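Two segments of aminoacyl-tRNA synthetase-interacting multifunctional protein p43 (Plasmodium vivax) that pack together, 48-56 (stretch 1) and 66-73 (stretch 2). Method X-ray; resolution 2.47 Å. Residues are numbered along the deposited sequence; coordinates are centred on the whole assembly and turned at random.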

# COMPACT_ATOMS: atom_id res chain seq x y z
N ILE A 48 -2.40 -7.03 -2.34
CA ILE A 48 -2.24 -6.02 -1.31
C ILE A 48 -2.09 -6.69 0.06
O ILE A 48 -2.99 -7.35 0.54
CB ILE A 48 -3.47 -5.09 -1.29
CG1 ILE A 48 -3.49 -4.21 -2.55
CG2 ILE A 48 -3.43 -4.18 -0.07
CD1 ILE A 48 -4.83 -3.53 -2.81
N ILE A 49 -0.95 -6.51 0.71
CA ILE A 49 -0.67 -7.24 1.94
C ILE A 49 -0.19 -6.30 3.07
O ILE A 49 0.36 -5.24 2.81
CB ILE A 49 0.34 -8.34 1.67
CG1 ILE A 49 1.60 -7.76 1.10
CG2 ILE A 49 -0.22 -9.36 0.67
CD1 ILE A 49 2.69 -8.79 0.92
N VAL A 50 -0.40 -6.72 4.31
CA VAL A 50 -0.00 -5.95 5.45
C VAL A 50 1.45 -6.21 5.77
O VAL A 50 1.89 -7.37 5.82
CB VAL A 50 -0.82 -6.24 6.69
CG1 VAL A 50 -2.30 -6.25 6.37
CG2 VAL A 50 -0.45 -7.57 7.27
N GLY A 51 2.17 -5.12 5.95
CA GLY A 51 3.52 -5.19 6.49
C GLY A 51 3.73 -4.30 7.72
O GLY A 51 2.96 -3.39 7.99
N TYR A 52 4.77 -4.61 8.45
CA TYR A 52 5.23 -3.82 9.61
C TYR A 52 6.43 -3.04 9.18
O TYR A 52 7.42 -3.64 8.74
CB TYR A 52 5.69 -4.76 10.71
CG TYR A 52 6.06 -4.09 12.00
CD1 TYR A 52 5.17 -3.25 12.65
CD2 TYR A 52 7.29 -4.33 12.62
CE1 TYR A 52 5.49 -2.65 13.85
CE2 TYR A 52 7.61 -3.76 13.83
CZ TYR A 52 6.70 -2.91 14.44
OH TYR A 52 6.99 -2.28 15.62
N VAL A 53 6.35 -1.71 9.30
CA VAL A 53 7.48 -0.84 8.96
C VAL A 53 8.59 -0.97 10.04
O VAL A 53 8.46 -0.43 11.14
CB VAL A 53 7.02 0.63 8.87
CG1 VAL A 53 8.20 1.51 8.55
CG2 VAL A 53 5.91 0.79 7.81
N GLU A 54 9.65 -1.70 9.74
CA GLU A 54 10.78 -1.81 10.67
C GLU A 54 11.62 -0.54 10.84
O GLU A 54 12.01 -0.22 11.95
CB GLU A 54 11.67 -2.93 10.22
CG GLU A 54 11.01 -4.27 10.46
CD GLU A 54 11.94 -5.41 10.18
OE1 GLU A 54 13.01 -5.14 9.58
OE2 GLU A 54 11.58 -6.55 10.52
N GLU A 55 11.93 0.15 9.74
CA GLU A 55 12.88 1.28 9.70
C GLU A 55 12.46 2.36 8.71
O GLU A 55 12.05 2.04 7.59
CB GLU A 55 14.28 0.85 9.29
CG GLU A 55 15.17 0.33 10.40
CD GLU A 55 16.59 0.01 9.93
OE1 GLU A 55 17.33 0.94 9.46
OE2 GLU A 55 16.96 -1.18 10.00
N VAL A 56 12.61 3.63 9.12
CA VAL A 56 12.53 4.77 8.24
C VAL A 56 13.91 5.40 8.13
O VAL A 56 14.54 5.68 9.14
CB VAL A 56 11.59 5.84 8.78
CG1 VAL A 56 11.32 6.91 7.73
CG2 VAL A 56 10.30 5.19 9.21
N TYR A 66 11.49 8.81 1.56
CA TYR A 66 12.02 7.97 2.64
C TYR A 66 12.35 6.60 2.04
O TYR A 66 11.72 6.18 1.08
CB TYR A 66 10.99 7.79 3.76
CG TYR A 66 10.81 8.98 4.69
CD1 TYR A 66 11.88 9.50 5.43
CD2 TYR A 66 9.55 9.53 4.87
CE1 TYR A 66 11.69 10.57 6.29
CE2 TYR A 66 9.34 10.59 5.73
CZ TYR A 66 10.41 11.12 6.44
OH TYR A 66 10.15 12.19 7.28
N CYS A 67 13.35 5.93 2.61
CA CYS A 67 13.69 4.53 2.33
C CYS A 67 13.18 3.65 3.47
O CYS A 67 13.78 3.68 4.56
CB CYS A 67 15.20 4.35 2.23
SG CYS A 67 15.93 4.80 0.64
N LEU A 68 12.13 2.86 3.22
CA LEU A 68 11.50 2.03 4.26
C LEU A 68 11.91 0.60 4.22
O LEU A 68 12.15 0.06 3.17
CB LEU A 68 9.98 2.03 4.17
CG LEU A 68 9.33 3.33 4.63
CD1 LEU A 68 9.81 4.53 3.80
CD2 LEU A 68 7.81 3.15 4.60
N LYS A 69 11.94 -0.02 5.39
CA LYS A 69 12.19 -1.45 5.51
C LYS A 69 10.91 -2.04 6.09
O LYS A 69 10.48 -1.65 7.17
CB LYS A 69 13.43 -1.74 6.38
CG LYS A 69 14.72 -1.34 5.70
CD LYS A 69 15.94 -1.70 6.55
CE LYS A 69 17.24 -1.14 5.98
NZ LYS A 69 17.61 -1.90 4.75
N ILE A 70 10.29 -2.94 5.35
CA ILE A 70 8.96 -3.36 5.73
C ILE A 70 8.85 -4.88 5.69
O ILE A 70 9.17 -5.50 4.71
CB ILE A 70 7.90 -2.70 4.85
CG1 ILE A 70 8.20 -1.20 4.62
CG2 ILE A 70 6.57 -2.84 5.53
CD1 ILE A 70 7.01 -0.43 4.05
N ASN A 71 8.48 -5.46 6.82
CA ASN A 71 8.33 -6.91 6.96
C ASN A 71 6.95 -7.25 6.45
O ASN A 71 5.93 -6.78 7.02
CB ASN A 71 8.43 -7.27 8.43
CG ASN A 71 8.01 -8.67 8.71
OD1 ASN A 71 7.61 -9.43 7.80
ND2 ASN A 71 8.06 -9.04 9.97
N VAL A 72 6.89 -8.01 5.35
CA VAL A 72 5.61 -8.36 4.75
C VAL A 72 5.44 -9.89 4.77
O VAL A 72 4.70 -10.45 3.99
CB VAL A 72 5.47 -7.84 3.32
CG1 VAL A 72 5.19 -6.37 3.27
CG2 VAL A 72 6.71 -8.13 2.54
N GLY A 73 6.12 -10.56 5.70
CA GLY A 73 5.88 -11.95 5.97
C GLY A 73 6.87 -12.80 5.27
O GLY A 73 6.81 -13.99 5.40

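Antiparallel β-strands are held together first by their backbones, and the pairing of 48-56 with 66-71 in p43 shows how that ladder can absorb an irregularity without coming apart. Its strongest rungs surround the pair Tyr 52 and Asn 71, whose amides and carbonyls answer each other: Tyr 52 N donates to Asn 71 O at 2.8 Å, and Asn 71 N donates to Tyr 52 O, also at 2.8 Å. Both bonds are short and reasonably straight, with angles at the hydrogen of 155° and 160°, as expected of a hydrogen-bonded pair in an antiparallel sheet.

Two residues further along, the regular pattern would match one residue of each strand. Instead, Lys 69 O faces two successive amides. Glu 54 N approaches it to 2.7 Å, though with a bent angle of 131°, while Glu 55 N makes a weak hydrogen bond to the same Lys 69 O at 3.5 Å. This is a β-bulge: the first strand carries one extra residue between Val 53 and Glu 55, and the register shifts by one. The phi/psi of Glu 54, -71/-42, are helix-like rather than extended, which marks where the strand departs from its regular path. Beyond it, Lys 69 N donates to Glu 55 O at 3.0 Å, and the ladder resumes.

Weaker CA-H...O contacts fill in between these rungs. Ile 70 CA lies 3.4 Å from Tyr 52 O, and Leu 68 CA lies 3.4 Å from Glu 55 O, so both of these carbonyls, besides accepting an amide hydrogen, meet a polarized CA-H group of the residue before the donor.

The side chains sort by face. Val 53, Val 56, Leu 68 and Ile 70 share one, where branched aliphatic groups pack through dispersion and exclusion of water: Val 53 CG2 lies 4.1 Å from Ile 70 CD1, and Val 53 CG1 reaches Leu 68 CD2 at 4.3 Å. At the far end of the first stretch, Val 56 CG1 sits over a face of the Tyr 66 ring, 3.9 Å from its centroid and 3.5 Å from Tyr 66 CD1, a CH-π contact. At the other end, Ile 49 CD1 rests 3.8 Å from Val 72 CB, extending the apolar packing past the last paired residues.

Tyr 52, Glu 55, Lys 69 and Asn 71 occupy the other face, which is more polar. Here Glu 55 OE2 touches the aliphatic part of its partner, 3.6 Å from Lys 69 CD, whereas Lys 69 NZ finds its hydrogen bond elsewhere in the structure. Asn 71 OD1 accepts from Gly 73 N at 2.8 Å, bracing the turn that follows the strand.

Close backbone approach also limits what a position can hold. Gly 51 CA lies just 2.9 Å from Asn 71 O, and an ideally placed CB there would fall within 3 Å of Val 72 CG1, Ile 70 CG2 and Asn 71 O. The absence of a side chain lets the strands come together at this point.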